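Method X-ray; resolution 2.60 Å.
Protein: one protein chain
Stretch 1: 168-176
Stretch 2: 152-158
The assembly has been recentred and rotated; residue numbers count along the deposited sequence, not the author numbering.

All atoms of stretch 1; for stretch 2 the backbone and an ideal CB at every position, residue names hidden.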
# COMPACT_ATOMS: atom_id res chain seq x y z
N GLY A 168 -6.70 19.03 -10.92
CA GLY A 168 -6.76 20.12 -9.97
C GLY A 168 -6.28 19.78 -8.58
O GLY A 168 -6.46 20.57 -7.65
N VAL A 169 -5.61 18.64 -8.44
CA VAL A 169 -5.10 18.25 -7.13
C VAL A 169 -3.58 18.23 -7.05
O VAL A 169 -3.00 18.77 -6.11
CB VAL A 169 -5.64 16.86 -6.71
CG1 VAL A 169 -5.26 16.57 -5.27
CG2 VAL A 169 -7.13 16.80 -6.89
N GLU A 170 -2.93 17.64 -8.07
CA GLU A 170 -1.48 17.51 -8.08
C GLU A 170 -0.81 18.87 -8.11
O GLU A 170 -1.21 19.74 -8.87
CB GLU A 170 -1.00 16.70 -9.28
CG GLU A 170 -1.45 15.25 -9.34
CD GLU A 170 -0.81 14.51 -10.51
OE1 GLU A 170 -0.10 15.15 -11.31
OE2 GLU A 170 -1.01 13.28 -10.63
N GLY A 171 0.21 19.04 -7.27
CA GLY A 171 0.91 20.30 -7.22
C GLY A 171 0.27 21.29 -6.28
O GLY A 171 0.84 22.34 -6.01
N HIS A 172 -0.91 20.93 -5.76
CA HIS A 172 -1.65 21.79 -4.83
C HIS A 172 -1.49 21.32 -3.38
O HIS A 172 -1.09 20.17 -3.11
CB HIS A 172 -3.15 21.78 -5.16
CG HIS A 172 -3.47 22.38 -6.49
ND1 HIS A 172 -3.72 21.62 -7.62
CD2 HIS A 172 -3.59 23.67 -6.88
CE1 HIS A 172 -3.97 22.41 -8.64
NE2 HIS A 172 -3.90 23.66 -8.22
N ASN A 173 -1.83 22.21 -2.44
CA ASN A 173 -1.75 21.85 -1.04
C ASN A 173 -3.09 21.19 -0.69
O ASN A 173 -4.12 21.85 -0.59
CB ASN A 173 -1.51 23.06 -0.16
CG ASN A 173 -1.55 22.74 1.34
OD1 ASN A 173 -1.74 21.59 1.74
ND2 ASN A 173 -1.36 23.76 2.17
N VAL A 174 -3.07 19.87 -0.56
CA VAL A 174 -4.26 19.11 -0.22
C VAL A 174 -4.98 19.56 1.07
O VAL A 174 -6.21 19.57 1.12
CB VAL A 174 -3.91 17.61 -0.11
CG1 VAL A 174 -5.04 16.85 0.56
CG2 VAL A 174 -3.61 17.05 -1.49
N ALA A 175 -4.22 19.92 2.11
CA ALA A 175 -4.83 20.34 3.37
C ALA A 175 -5.72 21.56 3.17
O ALA A 175 -6.76 21.70 3.81
CB ALA A 175 -3.76 20.66 4.38
N GLU A 176 -5.31 22.43 2.26
CA GLU A 176 -6.09 23.63 2.01
C GLU A 176 -7.30 23.28 1.17
O GLU A 176 -8.39 23.81 1.37
CB GLU A 176 -5.24 24.72 1.35
CG GLU A 176 -5.93 26.08 1.31
CD GLU A 176 -4.98 27.22 0.94
OE1 GLU A 176 -3.93 26.95 0.29
OE2 GLU A 176 -5.30 28.40 1.31
N UNK A 152 3.53 19.45 9.39
CA UNK A 152 2.37 18.56 9.34
C UNK A 152 1.12 19.12 8.67
O UNK A 152 0.40 18.39 7.98
CB UNK A 152 2.01 18.15 10.77
N UNK A 153 0.85 20.40 8.84
CA UNK A 153 -0.35 20.99 8.26
C UNK A 153 -0.36 21.29 6.77
O UNK A 153 -1.42 21.28 6.15
CB UNK A 153 -0.64 22.30 9.00
N UNK A 154 0.79 21.60 6.20
CA UNK A 154 0.90 21.95 4.79
C UNK A 154 1.48 20.77 4.02
O UNK A 154 2.69 20.52 4.11
CB UNK A 154 1.76 23.20 4.60
N UNK A 155 0.66 20.07 3.24
CA UNK A 155 1.13 18.93 2.47
C UNK A 155 0.82 19.14 1.01
O UNK A 155 -0.29 19.57 0.68
CB UNK A 155 0.50 17.63 2.97
N UNK A 156 1.78 18.87 0.13
CA UNK A 156 1.58 19.06 -1.30
C UNK A 156 1.63 17.72 -2.06
O UNK A 156 2.55 16.93 -1.88
CB UNK A 156 2.64 20.02 -1.85
N UNK A 157 0.60 17.44 -2.85
CA UNK A 157 0.55 16.21 -3.63
C UNK A 157 1.68 16.28 -4.65
O UNK A 157 1.90 17.34 -5.25
CB UNK A 157 -0.81 16.02 -4.31
N UNK A 158 2.44 15.20 -4.77
CA UNK A 158 3.51 15.13 -5.75
C UNK A 158 2.89 14.48 -6.98
O UNK A 158 3.07 14.96 -8.11
CB UNK A 158 4.72 14.35 -5.23

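Position 152 gives little to reason from: its ideal CB has nothing of stretch 1 within 5.5 Å. It is Leu 152, which makes no contact with stretch 1.

At 153 the CA-to-CB bond points sideways, and again no atom of stretch 1 lies within 5.5 Å of the ideal CB, so stretch 1 sets few limits on the side chain. The backbone matters more, because the carbonyl O of 153 lies 3.0 Å from Ala 175 CB, a tight fit. The residue is Thr 153, whose CB stays 5.7 Å from Ala 175 CB.

Position 154 has extended backbone angles, and its CA-to-CB bond points away overall, yet the ideal CB is 4.0 Å from Asn 173 ND2. A side chain that ran forward along the strand could cover the amide, so a flat or polar group would be reasonable: an aromatic ring, Asn, Gln or a hydroxyl residue. His 154 takes the place. With chi1 in t, its imidazole lies with one face against Asn 173; CB of that residue sits 4.2 Å from the ring centroid, over the face, and Asn 173 ND2 approaches His 154 CD2 to 3.2 Å.

At 155 the backbone does most of the work. Its N donates to Asn 173 OD1 (3.2 Å), and its O accepts a weak bond from Val 174 N (3.1 Å). Asn 173 OD1 also takes a weak capping bond from Ala 175 N (3.0 Å), so one oxygen ties the strand to the start of the helix. The ideal CB points sideways, 4.7 Å from Asn 173 OD1; a small or modest apolar side chain would suit it. Ala 155 is found, and its methyl adds no polar group beside the cap.

Position 156 pairs with Asn 173 in a single beta bridge. Its ideal CB points sideways, 3.9 Å from His 172 O and 5.1 Å from Gly 171 O, and the extended backbone favours beta-branched residues such as Val, Ile or Thr. Thr 156, with chi1 in m, brings CG2 to 3.7 Å from Gly 171 O and leaves OG1 4.3 Å from Asn 173 CA.

The CA-to-CB bond of 157 points toward stretch 1. Its N donates to His 172 O (3.2 Å) and its O accepts from Gly 171 N (3.1 Å), fastening the strand to the type II turn from Val 169 to His 172. Around its ideal CB lie Val 169 O, Val 174 CG2 and Glu 170 CA, and the methyls of Val 169 and Val 174 call for a branched aliphatic such as Leu, Ile or Val. Leu 157 reaches well: its CD2 lies 3.5 Å from Val 169 CG1 and also 3.5 Å from Glu 170 CG, while its CB is 4.1 Å from Val 174 CG2.

At 158 the CA-to-CB bond points away, leaving the choice open; Val 158 makes no close contact with stretch 1.

Stretch 2, residues 152-158: LTHATLV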
# COMPACT_ATOMS: atom_id res chain seq x y z
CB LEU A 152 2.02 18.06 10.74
CG LEU A 152 2.90 16.97 11.34
CD1 LEU A 152 2.36 16.63 12.70
CD2 LEU A 152 2.90 15.71 10.46
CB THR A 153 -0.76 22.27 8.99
OG1 THR A 153 0.14 23.34 8.65
CG2 THR A 153 -0.74 22.03 10.50
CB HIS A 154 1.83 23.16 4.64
CG HIS A 154 1.82 23.79 3.28
ND1 HIS A 154 2.15 23.10 2.14
CD2 HIS A 154 1.50 25.04 2.89
CE1 HIS A 154 2.03 23.89 1.09
NE2 HIS A 154 1.63 25.08 1.52
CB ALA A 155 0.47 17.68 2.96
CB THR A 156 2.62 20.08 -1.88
OG1 THR A 156 2.47 21.35 -1.23
CG2 THR A 156 2.40 20.29 -3.37
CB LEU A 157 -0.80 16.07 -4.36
CG LEU A 157 -1.00 14.78 -5.17
CD1 LEU A 157 -1.04 13.55 -4.25
CD2 LEU A 157 -2.29 14.83 -5.97
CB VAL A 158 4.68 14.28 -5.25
CG1 VAL A 158 5.75 14.21 -6.31
CG2 VAL A 158 5.24 14.88 -3.99
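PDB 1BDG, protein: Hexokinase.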